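Abbfa_003403 (Acinetobacter baumannii, PDB 4ZXH) is a four-domain non-ribosomal peptide synthetase that probably activates an amino acid, condenses it with a carrier-bound acyl group and releases the product through its thioesterase domain. Local coordinates at residues A[173-178]-A[292-297]. Residues are numbered along the deposited sequence; the frame is centred on the assembly and turned at random.
Sequences DAVNGI and NALGQF
Asn176 OD1 is gripped by two backbone N-H groups, those of Ile178 and Glu179. The first bond, 2.8 Å from Ile178 N to Asn176 OD1, runs nearly along the C=O axis and closes an Asx turn. Asn176 CG stands anti to its own backbone N (chi1 -170°), which sets the amide on the carbonyl side, where OD1 meets the N-H groups of Ile178 and Glu179. The backbone of Asn176 meanwhile forms a single parallel bridge with Ala293. Its N-H reaches Asn292 O (N to O 2.9 Å) from above the carbonyl plane, while Leu294 N donates almost head-on to Asn176 O at 2.8 Å. Ala293 CA adds a CA-H...O contact to the same oxygen. Beside the bridge, Asn292 lays CB and ND2 against Ala174 O, and its ND2 also meets Asn176 CB. Val175 points its CB away, yet CG1, anti to N, reaches back to Leu294 CG (3.5 Å); the two side chains cross at about a right angle. Leu294 also packs on Leu70, its side chain about 8 Å from the bound phospholipid. The bridge thus ties the loop leading into helix 179-187 to the one between strands 275-279 and 302-306, with helix 152-165 touching Val175 and Leu294.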
ATOM      1  N   ASP A 173     -34.251 -32.370  13.599  1.00 42.93           N
ATOM      2  CA  ASP A 173     -35.036 -32.086  12.395  1.00 53.74           C
ATOM      3  C   ASP A 173     -34.345 -32.646  11.151  1.00 47.25           C
ATOM      4  O   ASP A 173     -33.111 -32.693  11.081  1.00 42.12           O
ATOM      5  CB  ASP A 173     -35.248 -30.583  12.222  1.00 64.25           C
ATOM      6  CG  ASP A 173     -36.177 -30.004  13.257  1.00 70.51           C
ATOM      7  OD1 ASP A 173     -37.094 -30.726  13.706  1.00 69.43           O
ATOM      8  OD2 ASP A 173     -35.976 -28.826  13.627  1.00 72.93           O
ATOM      9  N   ALA A 174     -35.132 -33.063  10.166  1.00 43.09           N
ATOM     10  CA  ALA A 174     -34.550 -33.523   8.907  1.00 42.10           C
ATOM     11  C   ALA A 174     -33.734 -32.412   8.221  1.00 44.98           C
ATOM     12  O   ALA A 174     -34.087 -31.231   8.258  1.00 46.54           O
ATOM     13  CB  ALA A 174     -35.631 -34.038   7.979  1.00 37.31           C
ATOM     14  N   VAL A 175     -32.637 -32.811   7.597  1.00 36.66           N
ATOM     15  CA  VAL A 175     -31.731 -31.872   6.973  1.00 35.42           C
ATOM     16  C   VAL A 175     -31.828 -31.981   5.453  1.00 40.39           C
ATOM     17  O   VAL A 175     -31.758 -33.073   4.895  1.00 45.39           O
ATOM     18  CB  VAL A 175     -30.268 -32.130   7.413  1.00 40.73           C
ATOM     19  CG1 VAL A 175     -29.343 -31.047   6.869  1.00 46.52           C
ATOM     20  CG2 VAL A 175     -30.160 -32.201   8.932  1.00 36.11           C
ATOM     21  N   ASN A 176     -31.995 -30.858   4.771  1.00 42.37           N
ATOM     22  CA  ASN A 176     -31.967 -30.886   3.313  1.00 38.97           C
ATOM     23  C   ASN A 176     -30.575 -30.554   2.778  1.00 38.81           C
ATOM     24  O   ASN A 176     -30.041 -29.465   3.026  1.00 52.59           O
ATOM     25  CB  ASN A 176     -33.008 -29.927   2.741  1.00 39.15           C
ATOM     26  CG  ASN A 176     -33.197 -30.100   1.244  1.00 46.52           C
ATOM     27  OD1 ASN A 176     -32.240 -30.344   0.502  1.00 46.05           O
ATOM     28  ND2 ASN A 176     -34.442 -29.998   0.795  1.00 48.39           N
ATOM     29  N   GLY A 177     -29.986 -31.498   2.047  1.00 36.20           N
ATOM     30  CA  GLY A 177     -28.630 -31.339   1.542  1.00 29.56           C
ATOM     31  C   GLY A 177     -28.608 -31.213   0.026  1.00 49.86           C
ATOM     32  O   GLY A 177     -27.552 -31.394  -0.576  1.00 29.78           O
ATOM     33  N   ILE A 178     -29.766 -30.915  -0.584  1.00 31.75           N
ATOM     34  CA  ILE A 178     -29.872 -30.749  -2.036  1.00 32.78           C
ATOM     35  C   ILE A 178     -30.509 -29.400  -2.471  1.00 48.43           C
ATOM     36  O   ILE A 178     -30.436 -29.008  -3.643  1.00 39.11           O
ATOM     37  CB  ILE A 178     -30.683 -31.915  -2.666  1.00 40.42           C
ATOM     38  CG1 ILE A 178     -30.517 -31.953  -4.193  1.00 40.11           C
ATOM     39  CG2 ILE A 178     -32.132 -31.804  -2.304  1.00 36.19           C
ATOM     40  CD1 ILE A 178     -29.058 -32.048  -4.667  1.00 38.03           C
ATOM     41  N   ASN A 292     -33.850 -25.617   7.090  1.00 46.18           N
ATOM     42  CA  ASN A 292     -33.235 -26.920   7.283  1.00 39.51           C
ATOM     43  C   ASN A 292     -32.174 -27.227   6.220  1.00 41.50           C
ATOM     44  O   ASN A 292     -31.621 -28.329   6.184  1.00 42.94           O
ATOM     45  CB  ASN A 292     -34.308 -28.007   7.273  1.00 42.79           C
ATOM     46  CG  ASN A 292     -35.008 -28.127   5.921  1.00 62.05           C
ATOM     47  OD1 ASN A 292     -35.136 -27.144   5.177  1.00 62.37           O
ATOM     48  ND2 ASN A 292     -35.459 -29.340   5.592  1.00 70.42           N
ATOM     49  N   ALA A 293     -31.878 -26.255   5.363  1.00 33.33           N
ATOM     50  CA  ALA A 293     -31.000 -26.506   4.223  1.00 35.91           C
ATOM     51  C   ALA A 293     -29.523 -26.318   4.541  1.00 35.11           C
ATOM     52  O   ALA A 293     -29.114 -25.325   5.146  1.00 34.25           O
ATOM     53  CB  ALA A 293     -31.385 -25.605   3.052  1.00 38.74           C
ATOM     54  N   LEU A 294     -28.713 -27.275   4.117  1.00 33.52           N
ATOM     55  CA  LEU A 294     -27.279 -27.068   4.161  1.00 32.37           C
ATOM     56  C   LEU A 294     -26.862 -26.129   3.024  1.00 36.29           C
ATOM     57  O   LEU A 294     -27.416 -26.187   1.933  1.00 47.45           O
ATOM     58  CB  LEU A 294     -26.550 -28.390   4.037  1.00 34.18           C
ATOM     59  CG  LEU A 294     -26.813 -29.425   5.102  1.00 28.40           C
ATOM     60  CD1 LEU A 294     -26.176 -30.705   4.654  1.00 36.34           C
ATOM     61  CD2 LEU A 294     -26.216 -28.960   6.393  1.00 27.55           C
ATOM     62  N   GLY A 295     -25.900 -25.258   3.285  1.00 26.75           N
ATOM     63  CA  GLY A 295     -25.381 -24.390   2.249  1.00 37.36           C
ATOM     64  C   GLY A 295     -24.748 -23.126   2.789  1.00 37.29           C
ATOM     65  O   GLY A 295     -24.692 -22.917   3.998  1.00 38.85           O
ATOM     66  N   GLN A 296     -24.268 -22.280   1.884  1.00 34.27           N
ATOM     67  CA  GLN A 296     -23.646 -21.022   2.265  1.00 24.30           C
ATOM     68  C   GLN A 296     -24.578 -19.865   1.890  1.00 30.01           C
ATOM     69  O   GLN A 296     -24.683 -19.470   0.724  1.00 35.10           O
ATOM     70  CB  GLN A 296     -22.252 -20.927   1.620  1.00 30.16           C
ATOM     71  CG  GLN A 296     -21.554 -19.572   1.467  1.00 34.48           C
ATOM     72  CD  GLN A 296     -21.854 -18.558   2.543  1.00 37.23           C
ATOM     73  OE1 GLN A 296     -22.142 -18.895   3.690  1.00 37.67           O
ATOM     74  NE2 GLN A 296     -21.737 -17.287   2.179  1.00 36.96           N
ATOM     75  N   PHE A 297     -25.278 -19.359   2.906  1.00 28.83           N
ATOM     76  CA  PHE A 297     -26.390 -18.425   2.731  1.00 31.50           C
ATOM     77  C   PHE A 297     -26.086 -17.082   3.386  1.00 32.54           C
ATOM     78  O   PHE A 297     -26.846 -16.125   3.256  1.00 36.31           O
ATOM     79  CB  PHE A 297     -27.680 -19.000   3.324  1.00 27.96           C
ATOM     80  CG  PHE A 297     -28.184 -20.224   2.620  1.00 36.73           C
ATOM     81  CD1 PHE A 297     -28.898 -20.114   1.432  1.00 42.08           C
ATOM     82  CD2 PHE A 297     -27.960 -21.484   3.147  1.00 37.03           C
ATOM     83  CE1 PHE A 297     -29.374 -21.244   0.775  1.00 43.56           C
ATOM     84  CE2 PHE A 297     -28.429 -22.622   2.497  1.00 41.87           C
ATOM     85  CZ  PHE A 297     -29.137 -22.503   1.311  1.00 40.55           C
TER